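Local coordinates for VC0179-like protein (Escherichia coli, PDB 4XJ6) that probably links GTP and ATP into cyclic GMP-AMP, as a bacterial nucleotidyltransferase homologous to cyclic GMP-AMP synthase, at residues Glu63-Arg66 / Leu67-Lys71; Ala83-Ala86 / Arg87-Glu91; Phe90-Glu93 / Asp94-Asp98. All blocks are in the same frame, centred on the assembly; numbering follows the deposited sequence.

Following the chain from the N terminus, the three contacts come in series, each a local meeting of side chains three to seven residues apart. Contact 1 closes the last turns of helix 62-69, contact 2 lies in the second half of helix 79-90, and contact 3 spans the bend from that helix into helix 94-102. None nests within or crosses another, but contacts 2 and 3 share F90 and E91. Contacts 1 and 2 have centres about 10 Å apart and pack directly, V65, R66 and L69 meeting A83 and A86. A probable hydrogen bond from R97 NH1 to I89 O joins contacts 2 and 3. All three border the long helix 24-57.

Contact 1 (Glu63-Arg66 / Leu67-Lys71)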
# COMPACT_ATOMS: atom_id res chain seq x y z
N GLU A 63 18.57 -8.60 32.82
CA GLU A 63 17.34 -9.03 33.48
C GLU A 63 16.48 -7.83 33.87
O GLU A 63 15.27 -7.85 33.70
CB GLU A 63 17.65 -9.88 34.71
CG GLU A 63 16.45 -10.19 35.60
CD GLU A 63 15.49 -11.21 35.01
OE1 GLU A 63 15.61 -11.55 33.81
OE2 GLU A 63 14.61 -11.69 35.76
N SER A 64 17.12 -6.79 34.40
CA SER A 64 16.42 -5.57 34.78
C SER A 64 15.79 -4.90 33.56
O SER A 64 14.72 -4.30 33.66
CB SER A 64 17.37 -4.60 35.48
OG SER A 64 17.72 -5.07 36.77
N VAL A 65 16.45 -5.03 32.41
CA VAL A 65 15.93 -4.50 31.16
C VAL A 65 14.66 -5.25 30.73
O VAL A 65 13.66 -4.63 30.39
CB VAL A 65 16.97 -4.60 30.02
CG1 VAL A 65 16.34 -4.28 28.68
CG2 VAL A 65 18.14 -3.66 30.30
N ARG A 66 14.72 -6.58 30.77
CA ARG A 66 13.60 -7.41 30.35
C ARG A 66 12.38 -7.18 31.24
O ARG A 66 11.25 -7.14 30.76
CB ARG A 66 13.99 -8.89 30.37
CG ARG A 66 13.03 -9.79 29.60
CD ARG A 66 13.36 -11.26 29.81
NE ARG A 66 12.79 -12.09 28.75
CZ ARG A 66 11.59 -12.67 28.80
NH1 ARG A 66 10.82 -12.51 29.87
NH2 ARG A 66 11.16 -13.40 27.79
N LEU A 67 12.63 -7.04 32.54
CA LEU A 67 11.56 -6.85 33.51
C LEU A 67 10.89 -5.49 33.35
O LEU A 67 9.69 -5.35 33.58
CB LEU A 67 12.10 -7.01 34.94
CG LEU A 67 12.63 -8.41 35.30
CD1 LEU A 67 13.24 -8.41 36.69
CD2 LEU A 67 11.52 -9.44 35.18
N LYS A 68 11.68 -4.48 32.97
CA LYS A 68 11.14 -3.16 32.68
C LYS A 68 10.27 -3.19 31.42
O LYS A 68 9.19 -2.60 31.38
CB LYS A 68 12.26 -2.14 32.51
CG LYS A 68 12.82 -1.60 33.81
CD LYS A 68 13.93 -0.60 33.56
CE LYS A 68 14.43 0.01 34.86
NZ LYS A 68 13.41 0.89 35.50
N LEU A 69 10.76 -3.89 30.40
CA LEU A 69 10.04 -4.01 29.13
C LEU A 69 8.73 -4.77 29.31
O LEU A 69 7.76 -4.53 28.59
CB LEU A 69 10.92 -4.71 28.09
CG LEU A 69 12.08 -3.89 27.52
CD1 LEU A 69 12.85 -4.71 26.49
CD2 LEU A 69 11.58 -2.58 26.91
N GLU A 70 8.70 -5.68 30.29
CA GLU A 70 7.49 -6.45 30.58
C GLU A 70 6.53 -5.66 31.46
O GLU A 70 5.58 -6.22 32.01
CB GLU A 70 7.85 -7.77 31.26
CG GLU A 70 8.30 -8.87 30.31
CD GLU A 70 8.78 -10.10 31.04
OE1 GLU A 70 8.93 -10.03 32.28
OE2 GLU A 70 9.01 -11.14 30.39
N LYS A 71 6.79 -4.37 31.60
CA LYS A 71 5.84 -3.45 32.23
C LYS A 71 5.28 -2.52 31.16
O LYS A 71 4.41 -1.69 31.44
CB LYS A 71 6.50 -2.66 33.35
CG LYS A 71 6.99 -3.50 34.51
CD LYS A 71 7.77 -2.66 35.51
CE LYS A 71 8.46 -3.54 36.55
NZ LYS A 71 9.64 -2.86 37.15
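R66 sends CG anti to its own N (chi1 -164°) and runs extended to NE, while E70, one turn on, has CG anti to its carbonyl carbon (chi1 -81°) and is extended beyond it; the two side chains meet in an i to i+4 salt bridge between NH1 of R66 and OE2 of E70. These two atoms are modelled too close together, so the detail of the pairing is doubtful. R82 gives the same carboxylate a second positive partner, and R66 NH2 has a weak hydrogen bond to P79 O.

On the exposed side, E63 bends at chi2 and brings its carboxylate against L67, OE2 lying 3.7 Å from CD1. V65 and L69 point the same way and lie side by side, with CG1 of V65 4.1 Å from CD1 of L69. Regular i to i+4 bonds tie the backbone, the amides of L67, K68, L69 and E70 going to the carbonyls of E63, S64, V65 and R66 in turn. The last, E70 N to R66 O at 3.0 Å, is the most bent, 137° at the hydrogen, where E70 leaves helical geometry. S64 OG is hydrogen-bonded to T61 OG1.

V65 and L69 both pack on V51 of helix 24-57, V65 also reaching V55, and both meet A86 of helix 79-90, so this face of helix 62-69 is wedged between the two helices. R66 extends the second interface, lying against R82 and A83 as well as A86.

Contact 2 (Ala83-Ala86 / Arg87-Glu91)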
# COMPACT_ATOMS: atom_id res chain seq x y z
N ALA A 83 12.73 -11.22 25.06
CA ALA A 83 14.13 -11.44 25.40
C ALA A 83 15.04 -10.82 24.35
O ALA A 83 16.08 -10.24 24.68
CB ALA A 83 14.42 -12.93 25.53
N ASP A 84 14.65 -10.94 23.08
CA ASP A 84 15.44 -10.41 21.97
C ASP A 84 15.51 -8.89 22.02
O ASP A 84 16.59 -8.31 21.90
CB ASP A 84 14.85 -10.87 20.64
CG ASP A 84 15.80 -10.65 19.48
OD1 ASP A 84 17.00 -10.40 19.73
OD2 ASP A 84 15.35 -10.73 18.32
N LEU A 85 14.36 -8.25 22.20
CA LEU A 85 14.29 -6.80 22.29
C LEU A 85 15.04 -6.30 23.52
O LEU A 85 15.65 -5.23 23.49
CB LEU A 85 12.83 -6.33 22.35
CG LEU A 85 12.64 -4.81 22.32
CD1 LEU A 85 13.30 -4.20 21.09
CD2 LEU A 85 11.16 -4.46 22.37
N ALA A 86 15.00 -7.09 24.59
CA ALA A 86 15.74 -6.78 25.81
C ALA A 86 17.23 -6.74 25.51
O ALA A 86 17.93 -5.82 25.92
CB ALA A 86 15.43 -7.80 26.90
N ARG A 87 17.71 -7.75 24.79
CA ARG A 87 19.11 -7.83 24.41
C ARG A 87 19.52 -6.66 23.52
O ARG A 87 20.53 -6.00 23.78
CB ARG A 87 19.40 -9.15 23.70
CG ARG A 87 19.35 -10.36 24.61
CD ARG A 87 19.93 -11.59 23.93
NE ARG A 87 19.15 -11.99 22.77
CZ ARG A 87 18.13 -12.84 22.81
NH1 ARG A 87 17.76 -13.37 23.97
NH2 ARG A 87 17.47 -13.16 21.70
N LEU A 88 18.73 -6.41 22.48
CA LEU A 88 19.01 -5.35 21.52
C LEU A 88 19.12 -3.98 22.18
O LEU A 88 20.04 -3.21 21.88
CB LEU A 88 17.92 -5.31 20.45
CG LEU A 88 17.88 -6.50 19.50
CD1 LEU A 88 16.62 -6.46 18.65
CD2 LEU A 88 19.12 -6.53 18.63
N ILE A 89 18.19 -3.67 23.08
CA ILE A 89 18.21 -2.40 23.80
C ILE A 89 19.39 -2.38 24.77
O ILE A 89 20.01 -1.34 24.99
CB ILE A 89 16.89 -2.17 24.56
CG1 ILE A 89 15.74 -1.94 23.58
CG2 ILE A 89 16.99 -0.98 25.52
CD1 ILE A 89 14.40 -1.75 24.25
N PHE A 90 19.70 -3.54 25.33
CA PHE A 90 20.81 -3.67 26.26
C PHE A 90 22.15 -3.40 25.59
O PHE A 90 23.01 -2.72 26.16
CB PHE A 90 20.80 -5.08 26.88
CG PHE A 90 21.95 -5.35 27.80
CD1 PHE A 90 21.89 -5.01 29.14
CD2 PHE A 90 23.10 -5.98 27.33
CE1 PHE A 90 22.95 -5.28 29.99
CE2 PHE A 90 24.16 -6.24 28.17
CZ PHE A 90 24.08 -5.89 29.50
N GLU A 91 22.33 -3.92 24.38
CA GLU A 91 23.65 -3.92 23.75
C GLU A 91 23.77 -3.04 22.51
O GLU A 91 24.67 -3.24 21.69
CB GLU A 91 24.05 -5.36 23.40
CG GLU A 91 23.24 -5.98 22.28
CD GLU A 91 23.42 -7.49 22.20
OE1 GLU A 91 24.22 -7.95 21.36
OE2 GLU A 91 22.75 -8.21 22.97
O HOH W 1 19.56 -10.37 20.31
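R87 folds back over the preceding turn: a bend at chi3 (-64°) places A83 O and the CA of D84 over one face of its guanidinium, toward the rim. Its NH2 forms a long salt bridge of 3.4 Å to D84 OD1, the two flat groups 28° apart. A water bridges the same pair, donating to D84 OD1 at 2.6 Å and accepting from R87 NE at 3.0 Å in the guanidinium plane. E80 supplies NH2 with a second carboxylate. R87 N bonds to A83 O.

L88 follows with its N on D84 O at 2.9 Å, and its CG sits 4.0 Å from D84 OD1, so the aspartate meets both the arginine and a leucine. I89 comes next, crossing L85 with CD1 4.0 Å from L85 CG, and its N bonds to L85 O. F90 N bonds to A86 O at 2.9 Å, and E91 N takes R87 O as the residue leaves helical geometry.

The sides of this helix meet different neighbours. F90 touches L62 of helix 62-69; D84, L85 and L88 face T150, L154 and L155 of helix 149-166; and I89 packs on A52 and V55 of helix 24-57.

Contact 3 (Phe90-Glu93 / Asp94-Asp98); sequences FEME and DEARD
R97 reaches back from the first turn of helix 94-102 to the end of helix 79-90, where its NH2 makes a weak hydrogen bond to F90 O, 3.0 Å long and bent to 129° at the hydrogen. M92 O lies 3.1 Å from the same NH2. The other terminal nitrogen, NH1, is hydrogen-bonded to I89 O and to A52 O of helix 24-57. With the bend at chi3 (-63°), the guanidinium turns toward these carbonyls, F90 O lying near its plane at the edge.

One face of the group is covered by M92, whose CG sits 3.5 Å from CZ, over the centre of the guanidinium. Farther along, M92 CE comes within 3.7 Å of A96 O and 4.3 Å of A96 CB, so the methionine spans from the arginine to the helix start.

E93 occupies the N-cap position. Its carbonyl accepts R97 N at 2.7 Å, nearly along the C=O axis, in the first turn's i to i+4 bond. The acids D94 and D98 both have a partner in R56 of helix 24-57.

R97 thus carries a buried guanidinium whose named hydrogen-bond acceptors are the main-chain carbonyls of I89, A52 and, weakly, F90; their dipoles probably offset the cost of burying the charge. Its hydrogen bonds join two successive helices and the long helix 24-57 through one side chain.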
# COMPACT_ATOMS: atom_id res chain seq x y z
N PHE A 90 19.70 -3.54 25.33
CA PHE A 90 20.81 -3.67 26.26
C PHE A 90 22.15 -3.40 25.59
O PHE A 90 23.01 -2.72 26.16
CB PHE A 90 20.80 -5.08 26.88
CG PHE A 90 21.95 -5.35 27.80
CD1 PHE A 90 21.89 -5.01 29.14
CD2 PHE A 90 23.10 -5.98 27.33
CE1 PHE A 90 22.95 -5.28 29.99
CE2 PHE A 90 24.16 -6.24 28.17
CZ PHE A 90 24.08 -5.89 29.50
N GLU A 91 22.33 -3.92 24.38
CA GLU A 91 23.65 -3.92 23.75
C GLU A 91 23.77 -3.04 22.51
O GLU A 91 24.67 -3.24 21.69
CB GLU A 91 24.05 -5.36 23.40
CG GLU A 91 23.24 -5.98 22.28
CD GLU A 91 23.42 -7.49 22.20
OE1 GLU A 91 24.22 -7.95 21.36
OE2 GLU A 91 22.75 -8.21 22.97
N MET A 92 22.89 -2.06 22.36
CA MET A 92 23.00 -1.13 21.24
C MET A 92 24.12 -0.12 21.51
O MET A 92 24.25 0.40 22.62
CB MET A 92 21.67 -0.41 20.99
CG MET A 92 21.15 0.41 22.15
SD MET A 92 19.46 0.99 21.87
CE MET A 92 19.64 1.81 20.29
N GLU A 93 24.94 0.13 20.49
CA GLU A 93 26.11 1.01 20.63
C GLU A 93 25.73 2.42 21.06
O GLU A 93 24.60 2.86 20.87
CB GLU A 93 26.89 1.06 19.31
CG GLU A 93 27.63 -0.23 18.97
CD GLU A 93 28.39 -0.13 17.67
OE1 GLU A 93 27.77 0.20 16.64
OE2 GLU A 93 29.62 -0.38 17.67
N ASP A 94 26.69 3.12 21.66
CA ASP A 94 26.47 4.48 22.17
C ASP A 94 25.92 5.41 21.10
O ASP A 94 24.97 6.15 21.36
CB ASP A 94 27.78 5.06 22.73
CG ASP A 94 28.16 4.45 24.07
OD1 ASP A 94 27.27 4.30 24.93
OD2 ASP A 94 29.35 4.13 24.26
N GLU A 95 26.50 5.36 19.91
CA GLU A 95 26.07 6.21 18.81
C GLU A 95 24.63 5.91 18.40
O GLU A 95 23.82 6.82 18.24
CB GLU A 95 27.00 6.04 17.60
CG GLU A 95 28.48 6.32 17.89
CD GLU A 95 29.17 5.17 18.61
OE1 GLU A 95 28.50 4.16 18.92
OE2 GLU A 95 30.38 5.28 18.87
N ALA A 96 24.32 4.63 18.25
CA ALA A 96 22.97 4.20 17.91
C ALA A 96 22.01 4.56 19.04
O ALA A 96 20.88 4.98 18.80
CB ALA A 96 22.93 2.71 17.62
N ARG A 97 22.48 4.38 20.28
CA ARG A 97 21.66 4.66 21.45
C ARG A 97 21.35 6.15 21.54
O ARG A 97 20.22 6.54 21.86
CB ARG A 97 22.36 4.19 22.73
CG ARG A 97 21.43 4.12 23.94
CD ARG A 97 22.19 3.76 25.20
NE ARG A 97 22.77 2.43 25.14
CZ ARG A 97 22.11 1.31 25.42
NH1 ARG A 97 20.84 1.37 25.79
NH2 ARG A 97 22.72 0.14 25.33
N ASP A 98 22.35 6.98 21.25
CA ASP A 98 22.18 8.43 21.26
C ASP A 98 21.09 8.86 20.28
O ASP A 98 20.24 9.70 20.61
CB ASP A 98 23.50 9.13 20.91
CG ASP A 98 24.51 9.03 22.03
OD1 ASP A 98 24.11 8.82 23.19
OD2 ASP A 98 25.72 9.17 21.75